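Local coordinates for protein ATP-dependent DNA helicase (Mycobacterium smegmatis, PDB 5V9X) that unwinds RNA:DNA duplexes, translocating 3'-to-5' along a single DNA strand at the expense of ATP, at residues Ala69-Gly74 and Val413-His418; Ser292-Ala297 and Asp369-Gly374. One frame throughout, in Å; residues are numbered along the deposited sequence.

Interaction 1 (Ala69-Gly74 and Val413-His418); sequences APTGSG and VGRAGH. With ANP (phosphoaminophosphonic acid-adenylate ester), chain C.
G414 comes up beside T71, its CA 3.8 Å from T71 OG1 where the two backbones draw nearest. It lies in a type I turn from V413 to A416. R415 starts off away from the 69-74 loop, but bends at chi2 (-44°) and chi3 (95°) bring its guanidinium round to the gamma phosphate of the ATP analogue ANP. NH1 and NH2 both donate to ANP O1G, at 2.9 and 2.7 Å, with that oxygen at the edge of the group and in its plane. NE bonds to Q411 O, which helps fix how the guanidinium is turned, while T71 CG2 lies obliquely against NH2. Further on, H418 swings its ring to the same oxygen: NE2 to ANP O1G is 2.9 Å and almost straight at 178°. ND1 bonds to D390, so the ring is held from two sides, and G414 O lies in its plane at the edge, 3.2 Å from H418 CD2. O1G is thus gripped by three donors from one loop; from the 69-74 loop, G74 N makes a weak bond to ANP O3A, the oxygen bridging the alpha and beta phosphates. This is the nucleotide site of a superfamily 2 helicase, closed between the P-loop (motif I) of one RecA-like domain and a motif VI-like loop of the other.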
ATOM      1  N   ALA A  69      -5.033  -5.314  17.476  1.00 54.97           N
ATOM      2  CA  ALA A  69      -4.179  -6.137  18.321  1.00 53.28           C
ATOM      3  C   ALA A  69      -3.008  -6.623  17.483  1.00 55.57           C
ATOM      4  O   ALA A  69      -3.121  -6.717  16.256  1.00 53.76           O
ATOM      5  CB  ALA A  69      -4.959  -7.322  18.911  1.00 52.92           C
ATOM      6  N   PRO A  70      -1.867  -6.946  18.117  1.00 53.99           N
ATOM      7  CA  PRO A  70      -0.687  -7.376  17.349  1.00 53.74           C
ATOM      8  C   PRO A  70      -0.893  -8.661  16.559  1.00 52.22           C
ATOM      9  O   PRO A  70      -1.968  -9.266  16.601  1.00 51.35           O
ATOM     10  CB  PRO A  70       0.384  -7.555  18.432  1.00 53.41           C
ATOM     11  CG  PRO A  70      -0.368  -7.707  19.710  1.00 47.80           C
ATOM     12  CD  PRO A  70      -1.581  -6.851  19.558  1.00 44.92           C
ATOM     13  N   THR A  71       0.149  -9.094  15.842  1.00 55.55           N
ATOM     14  CA  THR A  71      -0.001 -10.200  14.900  1.00 61.18           C
ATOM     15  C   THR A  71      -0.221 -11.533  15.605  1.00 74.21           C
ATOM     16  O   THR A  71      -0.843 -12.436  15.035  1.00 76.51           O
ATOM     17  CB  THR A  71       1.220 -10.279  13.983  1.00 55.96           C
ATOM     18  OG1 THR A  71       2.417 -10.227  14.768  1.00 53.22           O
ATOM     19  CG2 THR A  71       1.216  -9.122  12.991  1.00 55.78           C
ATOM     20  N   GLY A  72       0.272 -11.681  16.830  1.00 87.19           N
ATOM     21  CA  GLY A  72       0.050 -12.903  17.575  1.00 90.20           C
ATOM     22  C   GLY A  72      -1.075 -12.778  18.580  1.00 91.64           C
ATOM     23  O   GLY A  72      -0.860 -12.938  19.785  1.00 97.81           O
ATOM     24  N   SER A  73      -2.287 -12.495  18.096  1.00 81.75           N
ATOM     25  CA  SER A  73      -3.428 -12.267  18.974  1.00 73.44           C
ATOM     26  C   SER A  73      -4.642 -13.130  18.664  1.00 71.06           C
ATOM     27  O   SER A  73      -5.563 -13.177  19.488  1.00 71.43           O
ATOM     28  CB  SER A  73      -3.854 -10.792  18.926  1.00 71.59           C
ATOM     29  OG  SER A  73      -2.757  -9.937  19.193  1.00 74.47           O
ATOM     30  N   GLY A  74      -4.680 -13.808  17.520  1.00 65.03           N
ATOM     31  CA  GLY A  74      -5.827 -14.622  17.172  1.00 60.44           C
ATOM     32  C   GLY A  74      -7.028 -13.799  16.763  1.00 57.07           C
ATOM     33  O   GLY A  74      -8.145 -14.045  17.230  1.00 56.35           O
ATOM     34  N   VAL A 413       7.420  -8.543   9.135  1.00 40.04           N
ATOM     35  CA  VAL A 413       8.139  -9.265  10.183  1.00 42.77           C
ATOM     36  C   VAL A 413       7.175 -10.089  11.027  1.00 47.91           C
ATOM     37  O   VAL A 413       7.550 -11.135  11.571  1.00 53.11           O
ATOM     38  CB  VAL A 413       8.956  -8.280  11.044  1.00 47.77           C
ATOM     39  CG1 VAL A 413       9.598  -8.989  12.232  1.00 48.50           C
ATOM     40  CG2 VAL A 413      10.024  -7.597  10.196  1.00 43.36           C
ATOM     41  N   GLY A 414       5.916  -9.657  11.123  1.00 47.06           N
ATOM     42  CA  GLY A 414       4.919 -10.400  11.875  1.00 41.90           C
ATOM     43  C   GLY A 414       4.676 -11.809  11.371  1.00 41.00           C
ATOM     44  O   GLY A 414       4.171 -12.644  12.128  1.00 44.63           O
ATOM     45  N   ARG A 415       5.021 -12.095  10.110  1.00 37.64           N
ATOM     46  CA  ARG A 415       4.851 -13.447   9.585  1.00 38.33           C
ATOM     47  C   ARG A 415       5.680 -14.459  10.365  1.00 41.95           C
ATOM     48  O   ARG A 415       5.289 -15.626  10.477  1.00 46.39           O
ATOM     49  CB  ARG A 415       5.230 -13.506   8.102  1.00 38.87           C
ATOM     50  CG  ARG A 415       4.463 -12.560   7.182  1.00 38.37           C
ATOM     51  CD  ARG A 415       2.981 -12.544   7.490  1.00 36.90           C
ATOM     52  NE  ARG A 415       2.634 -11.446   8.384  1.00 38.39           N
ATOM     53  CZ  ARG A 415       1.549 -11.420   9.148  1.00 38.81           C
ATOM     54  NH1 ARG A 415       0.704 -12.441   9.137  1.00 40.99           N
ATOM     55  NH2 ARG A 415       1.314 -10.376   9.930  1.00 43.37           N
ATOM     56  N   ALA A 416       6.819 -14.036  10.903  1.00 42.24           N
ATOM     57  CA  ALA A 416       7.646 -14.914  11.715  1.00 45.61           C
ATOM     58  C   ALA A 416       7.104 -14.998  13.139  1.00 46.50           C
ATOM     59  O   ALA A 416       6.518 -14.045  13.660  1.00 46.27           O
ATOM     60  CB  ALA A 416       9.095 -14.423  11.732  1.00 40.58           C
ATOM     61  N   GLY A 417       7.309 -16.155  13.762  1.00 46.20           N
ATOM     62  CA  GLY A 417       6.823 -16.383  15.115  1.00 49.37           C
ATOM     63  C   GLY A 417       5.333 -16.166  15.270  1.00 50.87           C
ATOM     64  O   GLY A 417       4.889 -15.593  16.273  1.00 51.26           O
ATOM     65  N   HIS A 418       4.546 -16.625  14.298  1.00 49.70           N
ATOM     66  CA  HIS A 418       3.129 -16.271  14.214  1.00 45.68           C
ATOM     67  C   HIS A 418       2.287 -17.122  15.170  1.00 39.27           C
ATOM     68  O   HIS A 418       1.359 -17.830  14.778  1.00 37.70           O
ATOM     69  CB  HIS A 418       2.649 -16.405  12.777  1.00 41.90           C
ATOM     70  CG  HIS A 418       1.488 -15.523  12.448  1.00 37.55           C
ATOM     71  ND1 HIS A 418       0.192 -15.989  12.384  1.00 35.87           N
ATOM     72  CD2 HIS A 418       1.426 -14.198  12.175  1.00 36.97           C
ATOM     73  CE1 HIS A 418      -0.616 -14.990  12.080  1.00 36.57           C
ATOM     74  NE2 HIS A 418       0.108 -13.893  11.948  1.00 39.74           N
TER
HETATM   75  PG  ANP C 901      -2.199 -11.232  11.934  1.00 36.69           P
HETATM   76  O1G ANP C 901      -0.850 -11.281  11.291  1.00 39.44           O
HETATM   77  O2G ANP C 901      -3.318 -11.382  10.834  1.00 40.02           O
HETATM   78  O3G ANP C 901      -2.384  -9.852  12.690  1.00 42.78           O
HETATM   79  PB  ANP C 901      -3.826 -12.550  13.743  1.00 39.13           P
HETATM   80  O1B ANP C 901      -4.943 -12.550  12.661  1.00 32.32           O
HETATM   81  O2B ANP C 901      -3.995 -11.377  14.647  1.00 41.01           O
HETATM   82  N3B ANP C 901      -2.315 -12.511  13.028  1.00 41.66           N
HETATM   83  PA  ANP C 901      -4.210 -15.235  13.867  1.00 36.67           P
HETATM   84  O1A ANP C 901      -3.544 -15.369  12.547  1.00 33.77           O
HETATM   85  O2A ANP C 901      -5.732 -15.346  13.803  1.00 34.89           O
HETATM   86  O3A ANP C 901      -3.922 -13.851  14.584  1.00 46.66           O
HETATM   87  O5' ANP C 901      -3.624 -16.305  14.874  1.00 37.70           O
HETATM   88  C5' ANP C 901      -2.207 -16.506  15.198  1.00 39.97           C
HETATM   89  C4' ANP C 901      -1.970 -17.971  15.470  1.00 45.08           C
HETATM   90  O4' ANP C 901      -2.380 -18.310  16.821  1.00 48.59           O
HETATM   91  C3' ANP C 901      -2.782 -18.896  14.573  1.00 50.30           C
HETATM   92  O3' ANP C 901      -2.114 -20.143  14.460  1.00 50.70           O
HETATM   93  C2' ANP C 901      -4.072 -19.076  15.373  1.00 59.16           C
HETATM   94  O2' ANP C 901      -4.936 -20.098  14.852  1.00 69.97           O
HETATM   95  C1' ANP C 901      -3.497 -19.189  16.788  1.00 53.00           C
HETATM   96  N9  ANP C 901      -4.395 -18.805  17.881  1.00 47.94           N
HETATM   97  C8  ANP C 901      -5.607 -18.169  17.811  1.00 47.35           C
HETATM   98  N7  ANP C 901      -6.163 -17.945  18.978  1.00 43.99           N
HETATM   99  C5  ANP C 901      -5.260 -18.484  19.880  1.00 47.08           C
HETATM  100  C6  ANP C 901      -5.261 -18.572  21.285  1.00 49.31           C
HETATM  101  N6  ANP C 901      -6.242 -18.097  22.056  1.00 48.30           N
HETATM  102  N1  ANP C 901      -4.203 -19.174  21.878  1.00 46.62           N
HETATM  103  C2  ANP C 901      -3.218 -19.647  21.109  1.00 42.83           C
HETATM  104  N3  ANP C 901      -3.110 -19.622  19.778  1.00 46.05           N
HETATM  105  C4  ANP C 901      -4.167 -19.020  19.220  1.00 46.72           C

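Interaction 2 (Ser292-Ala297 and Asp369-Gly374); sequences SSIVFA and DDLKSG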
ATOM      1  N   SER A 292      12.364 -21.925   8.406  1.00 53.66           N
ATOM      2  CA  SER A 292      11.702 -21.404   7.233  1.00 49.19           C
ATOM      3  C   SER A 292      11.815 -19.928   7.358  1.00 46.91           C
ATOM      4  O   SER A 292      11.630 -19.386   8.405  1.00 41.77           O
ATOM      5  CB  SER A 292      10.254 -21.835   7.160  1.00 48.63           C
ATOM      6  OG  SER A 292      10.081 -22.956   6.326  1.00 52.66           O
ATOM      7  N   SER A 293      12.085 -19.280   6.256  1.00 43.79           N
ATOM      8  CA  SER A 293      12.296 -17.843   6.244  1.00 41.97           C
ATOM      9  C   SER A 293      11.575 -17.238   5.051  1.00 42.87           C
ATOM     10  O   SER A 293      11.509 -17.846   3.978  1.00 43.07           O
ATOM     11  CB  SER A 293      13.787 -17.503   6.183  1.00 43.46           C
ATOM     12  OG  SER A 293      14.522 -18.291   7.103  1.00 55.66           O
ATOM     13  N   ILE A 294      11.023 -16.046   5.249  1.00 39.29           N
ATOM     14  CA  ILE A 294      10.441 -15.256   4.172  1.00 43.22           C
ATOM     15  C   ILE A 294      11.371 -14.081   3.913  1.00 50.06           C
ATOM     16  O   ILE A 294      11.621 -13.267   4.812  1.00 52.70           O
ATOM     17  CB  ILE A 294       9.024 -14.773   4.512  1.00 41.61           C
ATOM     18  CG1 ILE A 294       8.113 -15.956   4.839  1.00 40.85           C
ATOM     19  CG2 ILE A 294       8.450 -13.968   3.356  1.00 39.71           C
ATOM     20  CD1 ILE A 294       6.723 -15.543   5.277  1.00 36.53           C
ATOM     21  N   VAL A 295      11.895 -14.002   2.695  1.00 47.97           N
ATOM     22  CA  VAL A 295      12.697 -12.870   2.251  1.00 45.80           C
ATOM     23  C   VAL A 295      11.796 -11.973   1.414  1.00 46.89           C
ATOM     24  O   VAL A 295      11.287 -12.395   0.370  1.00 50.46           O
ATOM     25  CB  VAL A 295      13.927 -13.331   1.451  1.00 41.82           C
ATOM     26  CG1 VAL A 295      14.810 -12.143   1.096  1.00 43.47           C
ATOM     27  CG2 VAL A 295      14.713 -14.371   2.236  1.00 38.48           C
ATOM     28  N   PHE A 296      11.578 -10.745   1.874  1.00 43.45           N
ATOM     29  CA  PHE A 296      10.721  -9.800   1.172  1.00 40.19           C
ATOM     30  C   PHE A 296      11.560  -8.903   0.273  1.00 40.98           C
ATOM     31  O   PHE A 296      12.546  -8.308   0.720  1.00 38.15           O
ATOM     32  CB  PHE A 296       9.909  -8.950   2.150  1.00 31.78           C
ATOM     33  CG  PHE A 296       8.715  -9.659   2.728  1.00 31.20           C
ATOM     34  CD1 PHE A 296       7.589  -9.891   1.953  1.00 44.53           C
ATOM     35  CD2 PHE A 296       8.712 -10.082   4.050  1.00 31.41           C
ATOM     36  CE1 PHE A 296       6.481 -10.542   2.481  1.00 30.13           C
ATOM     37  CE2 PHE A 296       7.609 -10.732   4.584  1.00 43.53           C
ATOM     38  CZ  PHE A 296       6.492 -10.964   3.799  1.00 37.37           C
ATOM     39  N   ALA A 297      11.163  -8.811  -0.994  1.00 43.22           N
ATOM     40  CA  ALA A 297      11.766  -7.906  -1.960  1.00 43.71           C
ATOM     41  C   ALA A 297      10.716  -6.905  -2.419  1.00 46.09           C
ATOM     42  O   ALA A 297       9.540  -7.249  -2.564  1.00 51.38           O
ATOM     43  CB  ALA A 297      12.331  -8.672  -3.159  1.00 43.48           C
ATOM     44  N   ASP A 369       1.746 -24.165  -0.009  1.00 45.45           N
ATOM     45  CA  ASP A 369       1.557 -25.457   0.643  1.00 44.13           C
ATOM     46  C   ASP A 369       2.861 -25.960   1.251  1.00 44.47           C
ATOM     47  O   ASP A 369       2.888 -26.404   2.404  1.00 43.34           O
ATOM     48  CB  ASP A 369       0.990 -26.469  -0.353  1.00 49.45           C
ATOM     49  CG  ASP A 369       0.418 -27.703   0.327  1.00 68.88           C
ATOM     50  OD1 ASP A 369       1.153 -28.373   1.085  1.00 76.19           O
ATOM     51  OD2 ASP A 369      -0.777 -27.999   0.108  1.00 77.07           O
ATOM     52  N   ASP A 370       3.956 -25.899   0.487  1.00 50.51           N
ATOM     53  CA  ASP A 370       5.245 -26.341   1.009  1.00 51.45           C
ATOM     54  C   ASP A 370       5.771 -25.421   2.104  1.00 56.68           C
ATOM     55  O   ASP A 370       6.576 -25.861   2.932  1.00 62.86           O
ATOM     56  CB  ASP A 370       6.263 -26.453  -0.125  1.00 49.86           C
ATOM     57  CG  ASP A 370       5.953 -27.593  -1.071  1.00 54.59           C
ATOM     58  OD1 ASP A 370       5.162 -28.481  -0.689  1.00 56.35           O
ATOM     59  OD2 ASP A 370       6.501 -27.606  -2.194  1.00 54.79           O
ATOM     60  N   LEU A 371       5.340 -24.158   2.123  1.00 49.54           N
ATOM     61  CA  LEU A 371       5.676 -23.271   3.230  1.00 47.03           C
ATOM     62  C   LEU A 371       4.835 -23.584   4.460  1.00 49.63           C
ATOM     63  O   LEU A 371       5.343 -23.558   5.588  1.00 52.86           O
ATOM     64  CB  LEU A 371       5.483 -21.813   2.813  1.00 42.72           C
ATOM     65  CG  LEU A 371       5.858 -20.726   3.822  1.00 39.74           C
ATOM     66  CD1 LEU A 371       7.343 -20.781   4.139  1.00 33.07           C
ATOM     67  CD2 LEU A 371       5.473 -19.357   3.290  1.00 38.47           C
ATOM     68  N   LYS A 372       3.547 -23.875   4.256  1.00 48.02           N
ATOM     69  CA  LYS A 372       2.668 -24.230   5.363  1.00 42.35           C
ATOM     70  C   LYS A 372       3.180 -25.450   6.119  1.00 46.35           C
ATOM     71  O   LYS A 372       3.018 -25.536   7.343  1.00 46.43           O
ATOM     72  CB  LYS A 372       1.252 -24.482   4.836  1.00 32.84           C
ATOM     73  CG  LYS A 372       0.164 -24.503   5.900  1.00 33.48           C
ATOM     74  CD  LYS A 372      -0.069 -23.116   6.472  1.00 33.20           C
ATOM     75  CE  LYS A 372      -1.352 -23.046   7.280  1.00 35.25           C
ATOM     76  NZ  LYS A 372      -1.653 -21.651   7.708  1.00 39.91           N
ATOM     77  N   SER A 373       3.812 -26.391   5.418  1.00 46.19           N
ATOM     78  CA  SER A 373       4.304 -27.621   6.023  1.00 44.65           C
ATOM     79  C   SER A 373       5.778 -27.553   6.406  1.00 47.83           C
ATOM     80  O   SER A 373       6.304 -28.522   6.963  1.00 46.76           O
ATOM     81  CB  SER A 373       4.076 -28.799   5.071  1.00 40.73           C
ATOM     82  OG  SER A 373       4.792 -28.619   3.862  1.00 41.28           O
ATOM     83  N   GLY A 374       6.455 -26.443   6.127  1.00 46.46           N
ATOM     84  CA  GLY A 374       7.866 -26.330   6.423  1.00 44.67           C
ATOM     85  C   GLY A 374       8.785 -27.039   5.455  1.00 48.98           C
ATOM     86  O   GLY A 374      10.009 -26.962   5.627  1.00 58.02           O
TER
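S292 opens the contact at the start of strand 292-296, a central strand of the parallel sheet in the second RecA-like domain, against which the last turn of helix 361-372 packs. Its CB points to the helix end, and OG comes to rest 4.0 Å from G374 CA and 4.1 Å from L371 CD1. No hydrogen bond crosses between the two segments; this hydroxyl is instead bonded to L376 O, just past the helix. G374 takes up positive phi (77°) as the chain leaves the helix, and its N bonds to L371 O, so the turn stays compact beside the serine.

S293 faces the other way, toward V287 of helix 276-288, so the strand is covered on both faces. I294 brings the helix side back into play. Its side chain runs out extended (chi2 176°), and CD1 meets L371 CD2 at 4.5 Å, a loose apolar contact. In L371, chi1 (-177°) puts CG anti to the backbone N, and the branch there divides the contact: CD1 toward S292, CD2 toward I294. V379 and V394, from the strands flanking 292-296, and M391 also touch this leucine, so the helix end is seated over three strands at once. The other branch of I294 is used within the strand: its CG2 sits 3.5 Å above one face of the F296 ring, displaced toward the rim.

R415 joins the two contacts. While its guanidinium serves the gamma phosphate in interaction 1, the aliphatic part of the same side chain rests on the strand of interaction 2: R415 CB is 3.8 Å from I294 CD1, and R415 CG lies 4.3 Å from F296 CZ. Strand 292-296 therefore backs the arginine as a second shell; the side chain of I294 stays about 11 Å from the bound ANP. D390 gives a further link to segment 369-374: its carboxylate bonds to H418 and ANP, and its backbone O accepts from K372 NZ. The centres of interaction 1 and interaction 2 are about 15 Å apart. The nearest atom of interaction 2 is about 6 Å from the bound nucleic acid. For interaction 1 the nearest atom is about 13 Å from the bound nucleic acid.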